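Local coordinates for CalG4 (Micromonospora echinospora, PDB 3IA7), which is a two-domain protein of the GT-B structural class, built from two Rossmann-like halves that face each other across a cleft, with calcium ions bound in the model, at residues A[133-138]-A[208-213]; A[197-202]-A[334-339]. All coordinates share one frame; numbering follows the deposited sequence.

Contact 1 (A[133-138]-A[208-213]); sequences GFAANE and FAFVGP
A135 and F208 meet through the alanine methyl, whose CB lies 3.9 Å from CD1 and 4.0 Å from CE1 of the phenyl ring. Further round the same ring, the carbonyl oxygen A136 O rests against F208 CZ at 3.5 Å, a van der Waals contact with the ring carbon. N137 adds a looser touch, its CB 4.5 Å from F208 CZ. CG of F208 lies beside the backbone N and anti to the carbonyl carbon (chi1 -64°), and the ring beyond it meets all three loop residues at its CD1, CE1 and CZ atoms. F210, two residues further along the strand, comes near only at the end of its ring, where F210 CE1 is 4.3 Å from A135 CB. Strand 208-210 is the outermost strand of the parallel, Rossmann-like N-terminal sheet. Segment 133-138 leaves strand 127-131 and reaches past the intervening strand 189-191 to the edge strand, so that A135 and F210 both also pack on V191. F204 sets its ring edge-to-face with that of F208 and touches A135 as well. The N137 side chain is held at both ends of its amide: OD1 accepts a hydrogen bond from the backbone N of H139, while ND2 is hydrogen-bonded to T203 OG1. A209 of the strand and V211 just after it pack on helix 385-400.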
loop_
_atom_site.group_PDB
_atom_site.type_symbol
_atom_site.label_atom_id
_atom_site.label_comp_id
_atom_site.label_asym_id
_atom_site.label_seq_id
_atom_site.Cartn_x
_atom_site.Cartn_y
_atom_site.Cartn_z
ATOM N N GLY A 133 15.968 5.659 -7.766
ATOM C CA GLY A 133 16.608 5.312 -9.097
ATOM C C GLY A 133 17.917 4.579 -8.819
ATOM O O GLY A 133 18.174 4.229 -7.669
ATOM N N PHE A 134 18.750 4.362 -9.842
ATOM C CA PHE A 134 19.998 3.638 -9.671
ATOM C C PHE A 134 20.929 4.410 -8.760
ATOM O O PHE A 134 21.039 5.648 -8.842
ATOM C CB PHE A 134 20.677 3.404 -11.037
ATOM C CG PHE A 134 19.831 2.618 -11.995
ATOM C CD1 PHE A 134 19.106 1.507 -11.536
ATOM C CD2 PHE A 134 19.740 2.970 -13.329
ATOM C CE1 PHE A 134 18.301 0.747 -12.398
ATOM C CE2 PHE A 134 18.938 2.190 -14.225
ATOM C CZ PHE A 134 18.216 1.082 -13.737
ATOM N N ALA A 135 21.566 3.661 -7.867
ATOM C CA ALA A 135 22.712 4.162 -7.119
ATOM C C ALA A 135 23.955 4.514 -7.999
ATOM O O ALA A 135 24.120 3.961 -9.100
ATOM C CB ALA A 135 23.073 3.139 -6.053
ATOM N N ALA A 136 24.803 5.401 -7.491
ATOM C CA ALA A 136 25.998 5.845 -8.205
ATOM C C ALA A 136 27.191 5.590 -7.326
ATOM O O ALA A 136 27.150 5.747 -6.093
ATOM C CB ALA A 136 25.918 7.339 -8.598
ATOM N N ASN A 137 28.257 5.151 -7.969
ATOM C CA ASN A 137 29.562 5.091 -7.314
ATOM C C ASN A 137 30.635 5.296 -8.377
ATOM O O ASN A 137 30.339 5.671 -9.519
ATOM C CB ASN A 137 29.733 3.762 -6.531
ATOM C CG ASN A 137 29.789 2.513 -7.449
ATOM O OD1 ASN A 137 29.818 2.630 -8.671
ATOM N ND2 ASN A 137 29.810 1.311 -6.832
ATOM N N GLU A 138 31.879 4.964 -8.065
ATOM C CA GLU A 138 32.950 5.210 -9.053
ATOM C C GLU A 138 32.828 4.360 -10.325
ATOM O O GLU A 138 33.470 4.657 -11.338
ATOM C CB GLU A 138 34.320 5.064 -8.401
ATOM C CG GLU A 138 34.688 3.625 -8.103
ATOM C CD GLU A 138 34.220 3.118 -6.722
ATOM O OE1 GLU A 138 33.237 3.658 -6.121
ATOM O OE2 GLU A 138 34.876 2.135 -6.252
ATOM N N PHE A 208 25.559 0.882 0.851
ATOM C CA PHE A 208 24.347 0.916 0.007
ATOM C C PHE A 208 23.414 -0.214 0.448
ATOM O O PHE A 208 23.814 -1.383 0.419
ATOM C CB PHE A 208 24.699 0.770 -1.475
ATOM C CG PHE A 208 25.530 1.917 -2.010
ATOM C CD1 PHE A 208 24.911 2.990 -2.659
ATOM C CD2 PHE A 208 26.903 1.959 -1.793
ATOM C CE1 PHE A 208 25.668 4.072 -3.159
ATOM C CE2 PHE A 208 27.679 3.052 -2.235
ATOM C CZ PHE A 208 27.054 4.106 -2.949
ATOM N N ALA A 209 22.211 0.129 0.889
ATOM C CA ALA A 209 21.202 -0.903 1.168
ATOM C C ALA A 209 20.122 -0.959 0.048
ATOM O O ALA A 209 19.368 0.005 -0.175
ATOM C CB ALA A 209 20.556 -0.675 2.543
ATOM N N PHE A 210 20.055 -2.083 -0.652
ATOM C CA PHE A 210 19.031 -2.229 -1.765
ATOM C C PHE A 210 17.749 -2.830 -1.167
ATOM O O PHE A 210 17.610 -4.068 -1.030
ATOM C CB PHE A 210 19.599 -3.054 -2.939
ATOM C CG PHE A 210 20.790 -2.380 -3.596
ATOM C CD1 PHE A 210 20.582 -1.481 -4.664
ATOM C CD2 PHE A 210 22.073 -2.557 -3.080
ATOM C CE1 PHE A 210 21.687 -0.800 -5.260
ATOM C CE2 PHE A 210 23.217 -1.884 -3.649
ATOM C CZ PHE A 210 22.998 -0.986 -4.734
ATOM N N VAL A 211 16.850 -1.958 -0.723
ATOM C CA VAL A 211 15.671 -2.400 0.055
ATOM C C VAL A 211 14.440 -2.732 -0.789
ATOM O O VAL A 211 13.427 -3.247 -0.296
ATOM C CB VAL A 211 15.328 -1.423 1.249
ATOM C CG1 VAL A 211 16.570 -1.260 2.207
ATOM C CG2 VAL A 211 14.777 -0.080 0.671
ATOM N N GLY A 212 14.513 -2.449 -2.070
ATOM C CA GLY A 212 13.385 -2.685 -2.969
ATOM C C GLY A 212 12.235 -1.642 -2.897
ATOM O O GLY A 212 12.304 -0.695 -2.054
ATOM N N PRO A 213 11.178 -1.813 -3.728
ATOM C CA PRO A 213 10.013 -0.895 -3.762
ATOM C C PRO A 213 9.181 -1.060 -2.493
ATOM O O PRO A 213 9.319 -2.075 -1.795
ATOM C CB PRO A 213 9.238 -1.338 -5.023
ATOM C CG PRO A 213 9.629 -2.755 -5.254
ATOM C CD PRO A 213 11.027 -2.932 -4.681
#

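Contact 2 (A[197-202]-A[334-339]); sequences FQPFAE and AERVIE
F197 and R336 bring their CA atoms to 7.5 Å where the loop 197-202, folded into a type II beta turn from Q198 to A201, approaches one side of helix 331-339. The arginine has the largest share of the contact, with F197 next, and reaches off the helix to the loop backbone. Its chain bends at chi2 (74°), which turns CD toward the F197 carbonyl, and the next atom, R336 NE, donates to F197 O over 2.7 Å. That bond is nearly straight at the hydrogen (166°) and lies in the guanidinium plane, although the donor sits well above the plane of the carbonyl. Closer to the helix, R336 CG makes a CH-pi contact over one face of the F197 ring, 3.9 Å from its centroid and shifted toward the rim at CE1. V337 CG2 comes to the edge of the same ring, 4.0 Å from F197 CE1, while V310 of helix 307-315 touches the side chains of F197 and V337. P199 covers one face of the guanidinium, with P199 CA 3.8 Å above the R336 guanidinium plane and over its centre. In that plane, R336 NH1 forms a salt bridge to E339 OE1 at 3.0 Å, one helical turn on. A water that donates to Q198 O at 2.6 Å also accepts a weak bond from R336 NH2, which has a second weak acceptor in S196 O. In this GT-B architecture the contact joins a loop of the N-terminal half to a helix of the C-terminal half. NE and NH1 have firm acceptors and NH2 weak ones, and the adjacent carboxylate of E339 probably offsets the arginine's charge beside the apolar ring and proline.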
loop_
_atom_site.group_PDB
_atom_site.type_symbol
_atom_site.label_atom_id
_atom_site.label_comp_id
_atom_site.label_asym_id
_atom_site.label_seq_id
_atom_site.Cartn_x
_atom_site.Cartn_y
_atom_site.Cartn_z
ATOM N N PHE A 197 18.505 -5.359 -9.895
ATOM C CA PHE A 197 18.070 -4.409 -10.925
ATOM C C PHE A 197 19.144 -3.307 -11.065
ATOM O O PHE A 197 19.181 -2.586 -12.072
ATOM C CB PHE A 197 16.726 -3.764 -10.544
ATOM C CG PHE A 197 16.040 -3.052 -11.694
ATOM C CD1 PHE A 197 15.696 -3.760 -12.847
ATOM C CD2 PHE A 197 15.709 -1.708 -11.599
ATOM C CE1 PHE A 197 15.035 -3.117 -13.951
ATOM C CE2 PHE A 197 15.014 -1.049 -12.688
ATOM C CZ PHE A 197 14.687 -1.793 -13.857
ATOM N N GLN A 198 20.038 -3.192 -10.080
ATOM C CA GLN A 198 21.102 -2.187 -10.119
ATOM C C GLN A 198 22.281 -2.523 -11.090
ATOM O O GLN A 198 22.990 -3.564 -10.922
ATOM C CB GLN A 198 21.668 -2.007 -8.696
ATOM C CG GLN A 198 22.925 -1.165 -8.629
ATOM C CD GLN A 198 22.641 0.336 -8.827
ATOM O OE1 GLN A 198 21.645 0.856 -8.309
ATOM N NE2 GLN A 198 23.553 1.054 -9.525
ATOM N N PRO A 199 22.577 -1.611 -12.052
ATOM C CA PRO A 199 23.804 -1.796 -12.887
ATOM C C PRO A 199 25.074 -1.842 -12.011
ATOM O O PRO A 199 25.161 -1.051 -11.052
ATOM C CB PRO A 199 23.822 -0.534 -13.799
ATOM C CG PRO A 199 22.381 -0.023 -13.815
ATOM C CD PRO A 199 21.822 -0.387 -12.414
ATOM N N PHE A 200 26.024 -2.751 -12.303
ATOM C CA PHE A 200 27.278 -2.896 -11.491
ATOM C C PHE A 200 27.033 -3.137 -9.974
ATOM O O PHE A 200 27.848 -2.705 -9.144
ATOM C CB PHE A 200 28.192 -1.651 -11.663
ATOM C CG PHE A 200 28.620 -1.416 -13.083
ATOM C CD1 PHE A 200 29.824 -1.948 -13.568
ATOM C CD2 PHE A 200 27.813 -0.693 -13.955
ATOM C CE1 PHE A 200 30.215 -1.746 -14.905
ATOM C CE2 PHE A 200 28.198 -0.494 -15.302
ATOM C CZ PHE A 200 29.389 -1.012 -15.773
ATOM N N ALA A 201 25.933 -3.828 -9.653
ATOM C CA ALA A 201 25.499 -4.109 -8.310
ATOM C C ALA A 201 26.642 -4.657 -7.413
ATOM O O ALA A 201 26.765 -4.245 -6.274
ATOM C CB ALA A 201 24.264 -5.121 -8.334
ATOM N N GLU A 202 27.488 -5.547 -7.954
ATOM C CA GLU A 202 28.586 -6.184 -7.182
ATOM C C GLU A 202 29.624 -5.206 -6.631
ATOM O O GLU A 202 30.377 -5.555 -5.721
ATOM C CB GLU A 202 29.281 -7.299 -7.992
ATOM C CG GLU A 202 30.173 -6.802 -9.133
ATOM C CD GLU A 202 30.710 -7.941 -9.974
ATOM O OE1 GLU A 202 30.009 -8.954 -10.139
ATOM O OE2 GLU A 202 31.813 -7.815 -10.485
ATOM N N ALA A 334 13.454 1.722 -18.437
ATOM C CA ALA A 334 13.128 0.984 -19.630
ATOM C C ALA A 334 14.353 0.291 -20.242
ATOM O O ALA A 334 14.283 -0.869 -20.611
ATOM C CB ALA A 334 12.435 1.887 -20.678
ATOM N N GLU A 335 15.463 1.002 -20.379
ATOM C CA GLU A 335 16.628 0.361 -20.985
ATOM C C GLU A 335 17.111 -0.797 -20.111
ATOM O O GLU A 335 17.502 -1.838 -20.619
ATOM C CB GLU A 335 17.759 1.368 -21.250
ATOM C CG GLU A 335 17.452 2.415 -22.340
ATOM C CD GLU A 335 17.212 1.844 -23.760
ATOM O OE1 GLU A 335 17.720 0.731 -24.081
ATOM O OE2 GLU A 335 16.522 2.535 -24.569
ATOM N N ARG A 336 17.050 -0.629 -18.790
ATOM C CA ARG A 336 17.437 -1.715 -17.873
ATOM C C ARG A 336 16.549 -2.966 -18.028
ATOM O O ARG A 336 17.043 -4.078 -18.110
ATOM C CB ARG A 336 17.508 -1.226 -16.421
ATOM C CG ARG A 336 18.136 -2.250 -15.436
ATOM C CD ARG A 336 19.691 -2.394 -15.583
ATOM N NE ARG A 336 20.194 -3.236 -14.506
ATOM C CZ ARG A 336 21.175 -4.116 -14.607
ATOM N NH1 ARG A 336 21.816 -4.271 -15.759
ATOM N NH2 ARG A 336 21.495 -4.851 -13.548
ATOM N N VAL A 337 15.242 -2.771 -18.125
ATOM C CA VAL A 337 14.309 -3.871 -18.369
ATOM C C VAL A 337 14.665 -4.643 -19.648
ATOM O O VAL A 337 14.701 -5.866 -19.637
ATOM C CB VAL A 337 12.851 -3.370 -18.395
ATOM C CG1 VAL A 337 11.905 -4.408 -18.916
ATOM C CG2 VAL A 337 12.447 -2.906 -16.951
ATOM N N ILE A 338 14.934 -3.930 -20.733
ATOM C CA ILE A 338 15.333 -4.578 -22.003
ATOM C C ILE A 338 16.696 -5.273 -21.856
ATOM O O ILE A 338 16.864 -6.423 -22.264
ATOM C CB ILE A 338 15.376 -3.542 -23.172
ATOM C CG1 ILE A 338 14.030 -2.809 -23.376
ATOM C CG2 ILE A 338 15.911 -4.165 -24.476
ATOM C CD1 ILE A 338 12.749 -3.651 -23.183
ATOM N N GLU A 339 17.654 -4.587 -21.237
ATOM C CA GLU A 339 18.988 -5.160 -20.983
ATOM C C GLU A 339 18.949 -6.488 -20.209
ATOM O O GLU A 339 19.705 -7.435 -20.477
ATOM C CB GLU A 339 19.839 -4.136 -20.206
ATOM C CG GLU A 339 21.303 -4.432 -20.199
ATOM C CD GLU A 339 22.084 -3.665 -19.133
ATOM O OE1 GLU A 339 21.490 -2.836 -18.384
ATOM O OE2 GLU A 339 23.319 -3.928 -19.050
HETATM O O HOH W 1 23.867 -5.857 -11.731
#

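How the contacts relate
The centres of contacts 1 and 2 lie 11 Å apart, and the two touch directly. Q198 of contact 2 turns its side chain back into contact 1, where Q198 OE1 lies 2.8 Å from A135 N, a probable hydrogen bond, and 3.5 Å from F210 CE1. F134, turned away from strand 208-210, packs instead on the other contact, with F134 CD1 3.4 Å from P199 CD, and it also touches R336. Contact 1 lies within the N-terminal half, and contact 2 carries the packing on to the C-terminal half. Neither contact supplies ligands to the calcium sites, which involve L42 and E46 in one case and Q225 and H297 in the other.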